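Adenylate kinase (Cryptosporidium parvum Iowa II, PDB 3BE4) probably catalyses phosphoryl transfer from ATP to AMP, and binds the bisubstrate analogue bis(adenosine)-5'-pentaphosphate. Local coordinates at residues P92-I95 against P96-E99. Residues are numbered along the deposited sequence; the frame is centred on the assembly and turned at random.
Sequences PRTI and PQAE. With AP5 (bis(adenosine)-5'-pentaphosphate), chain C.
Gln97, in the first turn of helix 95-108 of this P-loop kinase fold, reaches back past the N-cap Thr94 to the backbone N of Arg93. Thr94 OG1 accepts from Gln97 N at 3.1 Å. With OG1 lying between the backbone N and the carbonyl carbon (chi1 63°), the hydroxyl faces the first turn of the helix. The same OG1 also bonds Asp66. The buried side is tight. Pro92, which follows a cis peptide bond, lays its CB 3.7 Å from Gln97 CB and 4.2 Å from Ala98 CB, and Tyr191 covers Pro92 and Ala98. The other side is looser and nearer solvent: Pro96 and Glu99 are exposed. There the side chains meet loosely, Ile95 CG2 against Glu99 OE2, while the backbone bond from Glu99 N to Ile95 O keeps the turn closed. The extended Gln97 chain ends on an adenine of AP5, consistent with the AMP site of adenylate kinases. NE2 gives to AP5 N1A and is also bonded to Asp66; with the donors on OE1, these bonds probably set which way round the amide lies. The Arg93 chain passes over one face of that adenine, NE 3.3 Å from AP5 C5A, and NH1 and NH2 both bond AP5 O1B. Gln97 OE1 takes two donors: AP5 N6A at 3.0 Å and Arg93 N at 2.9 Å, the latter 50° out of the carbonyl plane.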
loop_
_atom_site.group_PDB
_atom_site.type_symbol
_atom_site.label_atom_id
_atom_site.label_comp_id
_atom_site.label_asym_id
_atom_site.label_seq_id
_atom_site.Cartn_x
_atom_site.Cartn_y
_atom_site.Cartn_z
ATOM N N PRO A 92 -8.447 -0.273 1.614
ATOM C CA PRO A 92 -9.248 -1.379 0.975
ATOM C C PRO A 92 -8.941 -1.617 -0.480
ATOM O O PRO A 92 -8.525 -0.694 -1.141
ATOM C CB PRO A 92 -10.736 -0.805 1.038
ATOM C CG PRO A 92 -10.544 0.617 1.154
ATOM C CD PRO A 92 -9.265 0.893 1.953
ATOM N N ARG A 93 -9.229 -2.804 -1.021
ATOM C CA ARG A 93 -9.005 -2.935 -2.425
ATOM C C ARG A 93 -10.250 -3.573 -3.051
ATOM O O ARG A 93 -10.238 -3.846 -4.221
ATOM C CB ARG A 93 -7.516 -3.540 -2.722
ATOM C CG ARG A 93 -7.342 -4.905 -2.343
ATOM C CD ARG A 93 -6.088 -5.361 -3.054
ATOM N NE ARG A 93 -4.856 -4.898 -2.341
ATOM C CZ ARG A 93 -3.660 -4.989 -2.909
ATOM N NH1 ARG A 93 -3.440 -5.393 -4.168
ATOM N NH2 ARG A 93 -2.606 -4.638 -2.116
ATOM N N THR A 94 -11.347 -3.743 -2.282
ATOM C CA THR A 94 -12.638 -4.159 -2.835
ATOM C C THR A 94 -13.701 -3.304 -2.105
ATOM O O THR A 94 -13.464 -2.738 -1.033
ATOM C CB THR A 94 -12.996 -5.632 -2.552
ATOM O OG1 THR A 94 -13.123 -5.814 -1.100
ATOM C CG2 THR A 94 -11.978 -6.563 -3.110
ATOM N N ILE A 95 -14.902 -3.268 -2.659
ATOM C CA ILE A 95 -15.979 -2.552 -2.070
ATOM C C ILE A 95 -16.352 -3.182 -0.701
ATOM O O ILE A 95 -16.511 -2.366 0.203
ATOM C CB ILE A 95 -17.254 -2.491 -3.075
ATOM C CG1 ILE A 95 -16.883 -1.685 -4.283
ATOM C CG2 ILE A 95 -18.402 -1.843 -2.345
ATOM C CD1 ILE A 95 -16.603 -0.183 -3.910
ATOM N N PRO A 96 -16.504 -4.535 -0.528
ATOM C CA PRO A 96 -16.726 -5.074 0.843
ATOM C C PRO A 96 -15.670 -4.672 1.852
ATOM O O PRO A 96 -15.991 -4.396 2.993
ATOM C CB PRO A 96 -16.865 -6.599 0.674
ATOM C CG PRO A 96 -17.353 -6.673 -0.793
ATOM C CD PRO A 96 -16.645 -5.604 -1.571
ATOM N N GLN A 97 -14.443 -4.508 1.388
ATOM C CA GLN A 97 -13.392 -3.985 2.391
ATOM C C GLN A 97 -13.619 -2.554 2.738
ATOM O O GLN A 97 -13.362 -2.193 3.876
ATOM C CB GLN A 97 -12.041 -4.138 1.758
ATOM C CG GLN A 97 -11.653 -5.615 1.678
ATOM C CD GLN A 97 -10.264 -5.836 0.986
ATOM O OE1 GLN A 97 -9.478 -4.889 0.938
ATOM N NE2 GLN A 97 -10.040 -7.039 0.363
ATOM N N ALA A 98 -14.013 -1.721 1.767
ATOM C CA ALA A 98 -14.313 -0.281 2.036
ATOM C C ALA A 98 -15.497 -0.164 3.052
ATOM O O ALA A 98 -15.465 0.654 3.960
ATOM C CB ALA A 98 -14.683 0.479 0.742
ATOM N N GLU A 99 -16.517 -0.964 2.799
ATOM C CA GLU A 99 -17.692 -0.934 3.715
ATOM C C GLU A 99 -17.255 -1.438 5.103
ATOM O O GLU A 99 -17.795 -0.960 6.120
ATOM C CB GLU A 99 -18.834 -1.806 3.121
ATOM C CG GLU A 99 -19.331 -1.279 1.763
ATOM C CD GLU A 99 -20.248 -2.229 1.051
ATOM O OE1 GLU A 99 -20.100 -3.496 1.187
ATOM O OE2 GLU A 99 -21.082 -1.652 0.271
HETATM P PA AP5 C . 1.108 -5.595 -1.932
HETATM O O1A AP5 C . 2.411 -5.908 -1.179
HETATM O O2A AP5 C . 0.341 -4.409 -1.575
HETATM O O3A AP5 C . 1.411 -5.588 -3.504
HETATM P PB AP5 C . 0.704 -4.819 -4.701
HETATM O O1B AP5 C . -0.689 -4.541 -4.400
HETATM O O2B AP5 C . 1.098 -5.566 -5.982
HETATM O O3B AP5 C . 1.556 -3.372 -4.626
HETATM P PG AP5 C . 3.097 -3.134 -4.481
HETATM O O1G AP5 C . 3.787 -3.970 -5.503
HETATM O O2G AP5 C . 3.419 -3.293 -3.052
HETATM O O3G AP5 C . 3.070 -1.625 -4.948
HETATM P PD AP5 C . 3.397 -0.196 -4.229
HETATM O O1D AP5 C . 3.663 -0.451 -2.807
HETATM O O2D AP5 C . 2.330 0.714 -4.675
HETATM O O3D AP5 C . 4.710 0.267 -5.017
HETATM P PE AP5 C . 6.200 0.380 -4.461
HETATM O O1E AP5 C . 6.603 -0.901 -3.955
HETATM O O2E AP5 C . 6.363 1.587 -3.560
HETATM O O5F AP5 C . 0.062 -6.800 -1.846
HETATM C C5F AP5 C . 0.686 -8.083 -2.013
HETATM C C4F AP5 C . -0.533 -9.031 -2.369
HETATM O O4F AP5 C . -1.151 -9.364 -1.149
HETATM C C3F AP5 C . -1.613 -8.523 -3.247
HETATM O O3F AP5 C . -1.285 -8.645 -4.614
HETATM C C2F AP5 C . -2.704 -9.526 -2.819
HETATM O O2F AP5 C . -2.385 -10.892 -3.292
HETATM C C1F AP5 C . -2.575 -9.543 -1.307
HETATM N N9A AP5 C . -3.319 -8.460 -0.721
HETATM C C8A AP5 C . -2.705 -7.337 -0.100
HETATM N N7A AP5 C . -3.631 -6.514 0.363
HETATM C C5A AP5 C . -4.881 -7.111 0.099
HETATM C C6A AP5 C . -6.167 -6.719 0.417
HETATM N N6A AP5 C . -6.583 -5.556 0.929
HETATM N N1A AP5 C . -7.167 -7.619 -0.030
HETATM C C2A AP5 C . -6.809 -8.759 -0.579
HETATM N N3A AP5 C . -5.569 -9.187 -0.899
HETATM C C4A AP5 C . -4.544 -8.324 -0.455
HETATM O O5J AP5 C . 6.949 0.786 -5.780
HETATM C C5J AP5 C . 7.159 -0.236 -6.874
HETATM C C4J AP5 C . 8.512 0.146 -7.512
HETATM O O4J AP5 C . 8.541 1.443 -8.138
HETATM C C3J AP5 C . 9.673 0.011 -6.524
HETATM O O3J AP5 C . 10.798 -0.514 -7.197
HETATM C C2J AP5 C . 9.895 1.472 -6.286
HETATM O O2J AP5 C . 11.247 1.733 -5.936
HETATM C C1J AP5 C . 9.710 2.221 -7.533
HETATM N N9B AP5 C . 9.209 3.560 -7.511
HETATM C C8B AP5 C . 8.353 4.122 -6.565
HETATM N N7B AP5 C . 8.073 5.380 -6.952
HETATM C C5B AP5 C . 8.742 5.635 -8.125
HETATM C C6B AP5 C . 8.696 6.704 -9.074
HETATM N N6B AP5 C . 7.971 7.792 -8.810
HETATM N N1B AP5 C . 9.464 6.600 -10.193
HETATM C C2B AP5 C . 10.150 5.407 -10.469
HETATM N N3B AP5 C . 10.157 4.314 -9.645
HETATM C C4B AP5 C . 9.371 4.384 -8.508
#